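Local structure of uncharacterized protein MJ0690 (Methanocaldococcus jannaschii, 3K32) at residues Asp8-Phe13 with Asn32-Thr37; Gly15-Ser20 with Lys192-Val197; Leu105-Arg110 with Ile132-Pro137. The protein is of unknown function but is predicted to be a tRNA methyltransferase subunit, and carries a glycine-rich loop resembling the nucleotide-binding PP-loop. One frame throughout, in Å; residues are numbered along the deposited sequence.

Contact 1: residues Asp8-Phe13 with Asn32-Thr37; sequences DVHVLF and NPHLIT
Two neighbouring parallel strands meet here in strict register, Asp8 beside Asn32 through Leu12 beside Ile36, with backbone N-H...O hydrogen bonds between them. The straightest is His34 N to Val9 O, 2.8 Å long at 177°; Val11 N meets His34 O from above the carbonyl plane.

His34 carries the polar face. Its CB lies 3.5 Å from CD2 of His10, whose ring runs alongside, obliquely turned. CG stands anti to the carbonyl carbon (chi1 -66°), which swings the ring back toward Asn32 on its own strand and Asp8 across from it. ND1 of His34 then donates to Asn32 O at 3.1 Å, with that oxygen in the ring plane, which helps fix the ring's rotation; the same carbonyl also accepts from Val9 N. At the ring edge, His34 CE1 ends 3.2 Å from Asp8 OD1; this carboxylate would tend to favour a protonated imidazole. His34 NE2 comes no nearer to the carboxylate than 4.1 Å, at Asp8 OD2. Asp8 OD1 also takes a weak bond from Asn32 ND2, while Asn32 OD1 turns to Lys59. Farther along this face, Leu12 CD2 and Ile36 CD1 press together at 3.2 Å.

The other face is apolar. Leu35 CD2 sits over the centre of the Phe13 ring, 3.5 Å from its centroid, a CH-pi contact, and Val11 packs beside Pro33. This is the opening beta-alpha-beta unit of the parallel sheet: helix 17-28 receives Val11 and Phe13, helix 47-56 covers Leu35 and Phe13, and strand 104-106 flanks 8-12 on the side away from 32-37.

Contact 2: residues Gly15-Ser20 with Lys192-Val197; sequences GGKDSS and KQTRVV
The backbone leaves strand 8-12 through Gly15, whose positive phi (97°) would jam a side chain against the preceding carbonyl oxygen, then turns through Gly16, the N-cap residue, into the helix beginning at Lys17. The segment 192-197, on strand 193-199, passes this first turn and touches it lightly. Val196 does most of the work: its CG2, anti to its own carbonyl carbon, reaches CA of Lys17 at 3.8 Å and OG of Ser20 at 3.9 Å. The Thr194 and Lys17 side chains cross obliquely, CG2 of Thr194 4.1 Å from Lys17 CD. Ser20 OG bends back to Gly16 O at 2.8 Å, an oxygen that also accepts the serine's own amide.

No direct hydrogen bond joins the segments; one water bridges them, giving a proton to Gly15 O at 2.7 Å and accepting from Val196 N at 3.1 Å. The sequence SGGKDS, starting at Ser14, has the pattern of a PP-loop, so this turn probably corresponds to the one that binds ATP phosphates in related enzymes; no nucleotide is present. A glycerol, probably from the crystallisation liquor, hydrogen-bonds to Ser19 N and Asp18 OD2, consistent with a polar pocket at this helix start; the strand adds chiefly apolar packing.

Contact 3: residues Leu105-Arg110 with Ile132-Pro137; sequences LADGTR and IQYITP
The Asp107 carboxylate and the Tyr134 ring stand nearly perpendicular, their planes 89° apart, and meet at the tyrosine tip. Tyr134 CG is anti to its backbone N, which carries the ring toward Asp107, where Tyr134 OH donates to Asp107 OD2 from above the carboxylate plane at a very short 2.5 Å. Asp107 holds CG in the crowded position between its N and carbonyl carbon (chi1 70°), where OD1 also accepts Thr109 N at 3.0 Å and closes an Asx turn. Thr136, alongside and pointing the same way, rests its CG2 3.5 Å from Asp107 OD1.

Behind this polar end the strands pair in parallel: Leu105 N bonds Gln133 O at 2.8 Å and Ile135 N bonds Leu105 O at 2.9 Å. The Leu105 and Ile132 side chains cross obliquely, CD2 to CD1 at 3.9 Å. Gln133 points its NE2 outward, where it hydrogen-bonds to Thr145 OG1 of the second subunit.

An alanine at Asp107 removes the acceptors of Tyr134 OH and Thr109 N, and would probably loosen the turn after the strand and let the tyrosine ring shift. With His91 NE2 also bonded to OD2, the buried carboxylate is met by several donors, which would probably favour its ionised form.

From the N terminus, the chain leaves strand 8-12 through the glycine-rich turn, runs along helix 17-28 and comes back in strand 32-39, where contact 1 closes the first beta-alpha-beta loop. The opening segment of contact 2 lies inside that loop, yet its partner comes near the C terminus, so the two contacts cross. Contact 3 follows contact 1 in series, closing a second beta-alpha-beta unit, and is nested within the long loop that contact 2 closes. Strands 8-12 and 104-106 are neighbours, so contacts 1 and 3 belong to one parallel sheet. Contact 2 ties the helix start to the two-stranded antiparallel sheet, and a long, weak ion pair, Asp18 with Arg110, connects it to contact 3.

Contact 1: residues Asp8-Phe13 with Asn32-Thr37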
loop_
_atom_site.group_PDB
_atom_site.type_symbol
_atom_site.label_atom_id
_atom_site.label_comp_id
_atom_site.label_asym_id
_atom_site.label_seq_id
_atom_site.Cartn_x
_atom_site.Cartn_y
_atom_site.Cartn_z
ATOM N N ASP B 8 -1.263 -16.833 9.407
ATOM C CA ASP B 8 -1.247 -17.168 7.990
ATOM C C ASP B 8 -1.881 -16.064 7.127
ATOM O O ASP B 8 -2.714 -15.286 7.589
ATOM C CB ASP B 8 -1.964 -18.501 7.731
ATOM C CG ASP B 8 -1.187 -19.711 8.256
ATOM O OD1 ASP B 8 0.024 -19.579 8.528
ATOM O OD2 ASP B 8 -1.793 -20.801 8.388
ATOM N N VAL B 9 -1.468 -16.001 5.868
ATOM C CA VAL B 9 -2.161 -15.198 4.884
ATOM C C VAL B 9 -2.022 -15.831 3.510
ATOM O O VAL B 9 -0.978 -16.359 3.154
ATOM C CB VAL B 9 -1.619 -13.778 4.835
ATOM C CG1 VAL B 9 -0.115 -13.788 4.693
ATOM C CG2 VAL B 9 -2.259 -13.041 3.683
ATOM N N HIS B 10 -3.090 -15.795 2.736
ATOM C CA HIS B 10 -3.091 -16.473 1.457
ATOM C C HIS B 10 -2.978 -15.456 0.332
ATOM O O HIS B 10 -3.830 -14.584 0.175
ATOM C CB HIS B 10 -4.323 -17.377 1.340
ATOM C CG HIS B 10 -4.305 -18.521 2.317
ATOM N ND1 HIS B 10 -4.763 -18.395 3.614
ATOM C CD2 HIS B 10 -3.842 -19.783 2.200
ATOM C CE1 HIS B 10 -4.595 -19.542 4.245
ATOM N NE2 HIS B 10 -4.033 -20.402 3.418
ATOM N N VAL B 11 -1.899 -15.572 -0.432
ATOM C CA VAL B 11 -1.501 -14.549 -1.382
ATOM C C VAL B 11 -1.672 -15.013 -2.822
ATOM O O VAL B 11 -0.933 -15.869 -3.297
ATOM C CB VAL B 11 -0.018 -14.206 -1.202
ATOM C CG1 VAL B 11 0.353 -12.976 -2.031
ATOM C CG2 VAL B 11 0.324 -14.006 0.257
ATOM N N LEU B 12 -2.638 -14.440 -3.523
ATOM C CA LEU B 12 -2.712 -14.642 -4.959
ATOM C C LEU B 12 -1.359 -14.283 -5.528
ATOM O O LEU B 12 -0.793 -13.244 -5.206
ATOM C CB LEU B 12 -3.806 -13.776 -5.568
ATOM C CG LEU B 12 -5.192 -14.355 -5.300
ATOM C CD1 LEU B 12 -6.259 -13.278 -5.330
ATOM C CD2 LEU B 12 -5.476 -15.455 -6.329
ATOM N N PHE B 13 -0.826 -15.155 -6.363
ATOM C CA PHE B 13 0.572 -15.049 -6.732
ATOM C C PHE B 13 0.763 -15.472 -8.187
ATOM O O PHE B 13 0.311 -16.547 -8.597
ATOM C CB PHE B 13 1.386 -15.910 -5.770
ATOM C CG PHE B 13 2.870 -15.858 -5.987
ATOM C CD1 PHE B 13 3.614 -14.771 -5.548
ATOM C CD2 PHE B 13 3.534 -16.926 -6.583
ATOM C CE1 PHE B 13 4.984 -14.736 -5.735
ATOM C CE2 PHE B 13 4.908 -16.899 -6.753
ATOM C CZ PHE B 13 5.633 -15.798 -6.337
ATOM N N ASN B 32 2.878 -15.759 7.864
ATOM C CA ASN B 32 3.234 -16.923 7.078
ATOM C C ASN B 32 2.464 -16.927 5.753
ATOM O O ASN B 32 1.271 -17.242 5.722
ATOM C CB ASN B 32 2.963 -18.191 7.858
ATOM C CG ASN B 32 3.649 -19.376 7.255
ATOM O OD1 ASN B 32 4.549 -19.221 6.428
ATOM N ND2 ASN B 32 3.237 -20.573 7.657
ATOM N N PRO B 33 3.135 -16.544 4.657
ATOM C CA PRO B 33 2.479 -16.411 3.356
ATOM C C PRO B 33 2.285 -17.755 2.663
ATOM O O PRO B 33 3.234 -18.513 2.485
ATOM C CB PRO B 33 3.471 -15.564 2.540
ATOM C CG PRO B 33 4.494 -15.088 3.509
ATOM C CD PRO B 33 4.543 -16.144 4.578
ATOM N N HIS B 34 1.048 -18.045 2.291
ATOM C CA HIS B 34 0.753 -19.208 1.472
ATOM C C HIS B 34 0.417 -18.703 0.074
ATOM O O HIS B 34 -0.694 -18.223 -0.183
ATOM C CB HIS B 34 -0.394 -20.010 2.082
ATOM C CG HIS B 34 -0.051 -20.635 3.403
ATOM N ND1 HIS B 34 0.276 -19.889 4.516
ATOM C CD2 HIS B 34 0.026 -21.932 3.784
ATOM C CE1 HIS B 34 0.540 -20.700 5.526
ATOM N NE2 HIS B 34 0.393 -21.944 5.111
ATOM N N LEU B 35 1.405 -18.765 -0.811
ATOM C CA LEU B 35 1.223 -18.346 -2.194
ATOM C C LEU B 35 0.234 -19.264 -2.887
ATOM O O LEU B 35 0.344 -20.492 -2.805
ATOM C CB LEU B 35 2.561 -18.360 -2.944
ATOM C CG LEU B 35 3.478 -17.149 -2.763
ATOM C CD1 LEU B 35 3.386 -16.575 -1.370
ATOM C CD2 LEU B 35 4.931 -17.470 -3.133
ATOM N N ILE B 36 -0.737 -18.664 -3.556
ATOM C CA ILE B 36 -1.680 -19.416 -4.369
ATOM C C ILE B 36 -1.871 -18.815 -5.788
ATOM O O ILE B 36 -1.925 -17.593 -5.993
ATOM C CB ILE B 36 -3.027 -19.573 -3.650
ATOM C CG1 ILE B 36 -3.774 -18.258 -3.660
ATOM C CG2 ILE B 36 -2.843 -20.062 -2.217
ATOM C CD1 ILE B 36 -4.750 -18.185 -4.795
ATOM N N THR B 37 -1.950 -19.704 -6.763
ATOM C CA THR B 37 -2.141 -19.341 -8.152
ATOM C C THR B 37 -3.397 -20.035 -8.675
ATOM O O THR B 37 -3.509 -21.259 -8.616
ATOM C CB THR B 37 -0.940 -19.808 -9.017
ATOM O OG1 THR B 37 0.279 -19.297 -8.477
ATOM C CG2 THR B 37 -1.080 -19.324 -10.446
#

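Contact 2: residues Gly15-Ser20 with Lys192-Val197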
loop_
_atom_site.group_PDB
_atom_site.type_symbol
_atom_site.label_atom_id
_atom_site.label_comp_id
_atom_site.label_asym_id
_atom_site.label_seq_id
_atom_site.Cartn_x
_atom_site.Cartn_y
_atom_site.Cartn_z
ATOM N N GLY B 15 3.950 -14.860 -9.810
ATOM C CA GLY B 15 5.353 -15.130 -10.025
ATOM C C GLY B 15 6.132 -13.939 -10.559
ATOM O O GLY B 15 7.354 -13.998 -10.631
ATOM N N GLY B 16 5.448 -12.861 -10.947
ATOM C CA GLY B 16 6.162 -11.647 -11.351
ATOM C C GLY B 16 6.893 -10.975 -10.180
ATOM O O GLY B 16 6.637 -11.281 -9.008
ATOM N N LYS B 17 7.804 -10.060 -10.480
ATOM C CA LYS B 17 8.613 -9.438 -9.429
ATOM C C LYS B 17 7.773 -8.640 -8.426
ATOM O O LYS B 17 8.061 -8.626 -7.234
ATOM C CB LYS B 17 9.738 -8.584 -10.013
ATOM C CG LYS B 17 9.292 -7.459 -10.926
ATOM C CD LYS B 17 10.476 -6.882 -11.691
ATOM C CE LYS B 17 10.117 -5.565 -12.407
ATOM N NZ LYS B 17 9.668 -4.483 -11.453
ATOM N N ASP B 18 6.716 -8.007 -8.903
ATOM C CA ASP B 18 5.818 -7.313 -7.995
ATOM C C ASP B 18 5.117 -8.265 -7.033
ATOM O O ASP B 18 5.252 -8.157 -5.816
ATOM C CB ASP B 18 4.804 -6.487 -8.787
ATOM C CG ASP B 18 5.452 -5.306 -9.486
ATOM O OD1 ASP B 18 6.293 -4.621 -8.852
ATOM O OD2 ASP B 18 5.138 -5.080 -10.673
ATOM N N SER B 19 4.351 -9.187 -7.591
ATOM C CA SER B 19 3.713 -10.232 -6.813
ATOM C C SER B 19 4.682 -10.799 -5.773
ATOM O O SER B 19 4.311 -11.058 -4.639
ATOM C CB SER B 19 3.226 -11.344 -7.750
ATOM O OG SER B 19 2.413 -12.280 -7.064
ATOM N N SER B 20 5.927 -10.996 -6.178
ATOM C CA SER B 20 6.953 -11.519 -5.292
ATOM C C SER B 20 7.262 -10.528 -4.169
ATOM O O SER B 20 7.426 -10.919 -3.034
ATOM C CB SER B 20 8.221 -11.828 -6.084
ATOM O OG SER B 20 7.960 -12.782 -7.092
ATOM N N LYS B 192 7.873 -6.361 -20.843
ATOM C CA LYS B 192 7.939 -7.695 -21.426
ATOM C C LYS B 192 7.486 -8.745 -20.424
ATOM O O LYS B 192 6.366 -8.701 -19.909
ATOM C CB LYS B 192 9.369 -8.003 -21.880
ATOM C CG LYS B 192 9.781 -7.271 -23.139
ATOM C CD LYS B 192 8.693 -7.394 -24.201
ATOM C CE LYS B 192 8.290 -8.849 -24.418
ATOM N NZ LYS B 192 6.819 -9.003 -24.590
ATOM N N GLN B 193 8.360 -9.711 -20.185
ATOM C CA GLN B 193 8.277 -10.533 -18.995
ATOM C C GLN B 193 9.627 -10.401 -18.305
ATOM O O GLN B 193 10.666 -10.422 -18.955
ATOM C CB GLN B 193 7.976 -11.996 -19.336
ATOM C CG GLN B 193 6.494 -12.333 -19.507
ATOM C CD GLN B 193 6.217 -13.838 -19.490
ATOM O OE1 GLN B 193 6.032 -14.465 -20.536
ATOM N NE2 GLN B 193 6.187 -14.418 -18.293
ATOM N N THR B 194 9.615 -10.217 -16.993
ATOM C CA THR B 194 10.854 -10.233 -16.229
ATOM C C THR B 194 10.793 -11.386 -15.242
ATOM O O THR B 194 9.833 -11.523 -14.490
ATOM C CB THR B 194 11.093 -8.915 -15.476
ATOM O OG1 THR B 194 11.219 -7.845 -16.419
ATOM C CG2 THR B 194 12.363 -9.001 -14.648
ATOM N N ARG B 195 11.815 -12.227 -15.267
ATOM C CA ARG B 195 11.880 -13.391 -14.394
ATOM C C ARG B 195 12.686 -13.085 -13.128
ATOM O O ARG B 195 13.810 -12.583 -13.194
ATOM C CB ARG B 195 12.489 -14.580 -15.147
ATOM C CG ARG B 195 12.524 -15.880 -14.363
ATOM C CD ARG B 195 12.993 -17.042 -15.235
ATOM N NE ARG B 195 12.157 -17.175 -16.428
ATOM C CZ ARG B 195 12.368 -18.050 -17.410
ATOM N NH1 ARG B 195 13.397 -18.888 -17.348
ATOM N NH2 ARG B 195 11.546 -18.089 -18.457
ATOM N N VAL B 196 12.087 -13.369 -11.978
ATOM C CA VAL B 196 12.837 -13.414 -10.743
ATOM C C VAL B 196 13.695 -14.658 -10.816
ATOM O O VAL B 196 13.182 -15.778 -10.764
ATOM C CB VAL B 196 11.914 -13.523 -9.508
ATOM C CG1 VAL B 196 12.716 -13.925 -8.282
ATOM C CG2 VAL B 196 11.187 -12.209 -9.265
ATOM N N VAL B 197 14.998 -14.473 -10.963
ATOM C CA VAL B 197 15.881 -15.628 -11.008
ATOM C C VAL B 197 16.499 -15.955 -9.642
ATOM O O VAL B 197 16.805 -17.105 -9.348
ATOM C CB VAL B 197 16.949 -15.499 -12.109
ATOM C CG1 VAL B 197 17.564 -14.120 -12.097
ATOM C CG2 VAL B 197 18.010 -16.585 -11.960
HETATM O O HOH W 1 9.473 -15.063 -12.014
#

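Contact 3: residues Leu105-Arg110 with Ile132-Pro137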
loop_
_atom_site.group_PDB
_atom_site.type_symbol
_atom_site.label_atom_id
_atom_site.label_comp_id
_atom_site.label_asym_id
_atom_site.label_seq_id
_atom_site.Cartn_x
_atom_site.Cartn_y
_atom_site.Cartn_z
ATOM N N LEU B 105 -6.730 -12.638 3.003
ATOM C CA LEU B 105 -6.408 -12.711 1.589
ATOM C C LEU B 105 -5.555 -11.542 1.197
ATOM O O LEU B 105 -5.856 -10.402 1.551
ATOM C CB LEU B 105 -7.682 -12.671 0.754
ATOM C CG LEU B 105 -8.136 -13.976 0.110
ATOM C CD1 LEU B 105 -7.563 -15.149 0.877
ATOM C CD2 LEU B 105 -9.651 -14.034 0.089
ATOM N N ALA B 106 -4.496 -11.827 0.452
ATOM C CA ALA B 106 -3.624 -10.786 -0.066
ATOM C C ALA B 106 -3.426 -10.977 -1.565
ATOM O O ALA B 106 -3.545 -12.103 -2.068
ATOM C CB ALA B 106 -2.284 -10.811 0.651
ATOM N N ASP B 107 -3.118 -9.885 -2.273
ATOM C CA ASP B 107 -2.730 -9.992 -3.673
ATOM C C ASP B 107 -1.688 -8.940 -4.022
ATOM O O ASP B 107 -1.165 -8.274 -3.138
ATOM C CB ASP B 107 -3.947 -9.886 -4.587
ATOM C CG ASP B 107 -4.546 -8.486 -4.603
ATOM O OD1 ASP B 107 -3.819 -7.519 -4.286
ATOM O OD2 ASP B 107 -5.747 -8.356 -4.934
ATOM N N GLY B 108 -1.409 -8.784 -5.317
ATOM C CA GLY B 108 -0.295 -7.973 -5.790
ATOM C C GLY B 108 -0.701 -6.701 -6.503
ATOM O O GLY B 108 0.080 -6.119 -7.271
ATOM N N THR B 109 -1.931 -6.272 -6.247
ATOM C CA THR B 109 -2.445 -4.999 -6.740
ATOM C C THR B 109 -1.619 -3.807 -6.251
ATOM O O THR B 109 -1.143 -3.776 -5.113
ATOM C CB THR B 109 -3.895 -4.813 -6.319
ATOM O OG1 THR B 109 -4.667 -5.884 -6.869
ATOM C CG2 THR B 109 -4.419 -3.494 -6.883
ATOM N N ARG B 110 -1.447 -2.819 -7.111
ATOM C CA ARG B 110 -0.503 -1.761 -6.808
ATOM C C ARG B 110 -1.032 -0.397 -7.243
ATOM O O ARG B 110 -1.940 -0.311 -8.063
ATOM C CB ARG B 110 0.836 -2.079 -7.467
ATOM C CG ARG B 110 0.736 -2.222 -8.974
ATOM C CD ARG B 110 1.877 -3.046 -9.576
ATOM N NE ARG B 110 1.589 -4.466 -9.451
ATOM C CZ ARG B 110 1.613 -5.335 -10.453
ATOM N NH1 ARG B 110 1.942 -4.936 -11.667
ATOM N NH2 ARG B 110 1.322 -6.609 -10.227
ATOM N N ILE B 132 -13.684 -10.984 6.481
ATOM C CA ILE B 132 -12.362 -11.307 6.002
ATOM C C ILE B 132 -11.450 -10.078 6.000
ATOM O O ILE B 132 -11.928 -8.929 6.016
ATOM C CB ILE B 132 -12.498 -11.925 4.595
ATOM C CG1 ILE B 132 -12.190 -13.415 4.643
ATOM C CG2 ILE B 132 -11.677 -11.191 3.560
ATOM C CD1 ILE B 132 -11.967 -13.962 3.283
ATOM N N GLN B 133 -10.146 -10.327 6.033
ATOM C CA GLN B 133 -9.156 -9.266 5.877
ATOM C C GLN B 133 -8.579 -9.366 4.485
ATOM O O GLN B 133 -8.124 -10.430 4.075
ATOM C CB GLN B 133 -8.023 -9.382 6.898
ATOM C CG GLN B 133 -8.317 -8.780 8.257
ATOM C CD GLN B 133 -7.128 -8.891 9.193
ATOM O OE1 GLN B 133 -7.108 -9.723 10.092
ATOM N NE2 GLN B 133 -6.126 -8.061 8.976
ATOM N N TYR B 134 -8.618 -8.252 3.768
ATOM C CA TYR B 134 -8.014 -8.104 2.448
ATOM C C TYR B 134 -6.819 -7.127 2.535
ATOM O O TYR B 134 -6.970 -5.983 2.981
ATOM C CB TYR B 134 -9.072 -7.566 1.489
ATOM C CG TYR B 134 -8.609 -7.381 0.056
ATOM C CD1 TYR B 134 -8.096 -8.450 -0.683
ATOM C CD2 TYR B 134 -8.729 -6.150 -0.577
ATOM C CE1 TYR B 134 -7.699 -8.281 -1.992
ATOM C CE2 TYR B 134 -8.322 -5.976 -1.899
ATOM C CZ TYR B 134 -7.817 -7.045 -2.594
ATOM O OH TYR B 134 -7.409 -6.866 -3.879
ATOM N N ILE B 135 -5.641 -7.587 2.119
ATOM C CA ILE B 135 -4.401 -6.824 2.272
ATOM C C ILE B 135 -3.675 -6.599 0.956
ATOM O O ILE B 135 -3.367 -7.544 0.256
ATOM C CB ILE B 135 -3.418 -7.533 3.203
ATOM C CG1 ILE B 135 -4.049 -7.732 4.589
ATOM C CG2 ILE B 135 -2.090 -6.746 3.243
ATOM C CD1 ILE B 135 -3.278 -8.662 5.492
ATOM N N THR B 136 -3.389 -5.344 0.626
ATOM C CA THR B 136 -2.695 -5.037 -0.622
ATOM C C THR B 136 -1.406 -4.255 -0.362
ATOM O O THR B 136 -1.347 -3.020 -0.429
ATOM C CB THR B 136 -3.617 -4.320 -1.611
ATOM O OG1 THR B 136 -4.045 -3.087 -1.034
ATOM C CG2 THR B 136 -4.856 -5.207 -1.903
ATOM N N PRO B 137 -0.356 -5.000 -0.057
ATOM C CA PRO B 137 0.925 -4.453 0.366
ATOM C C PRO B 137 1.434 -3.382 -0.608
ATOM O O PRO B 137 2.004 -2.390 -0.176
ATOM C CB PRO B 137 1.822 -5.679 0.365
ATOM C CG PRO B 137 0.924 -6.807 0.558
ATOM C CD PRO B 137 -0.328 -6.464 -0.157
#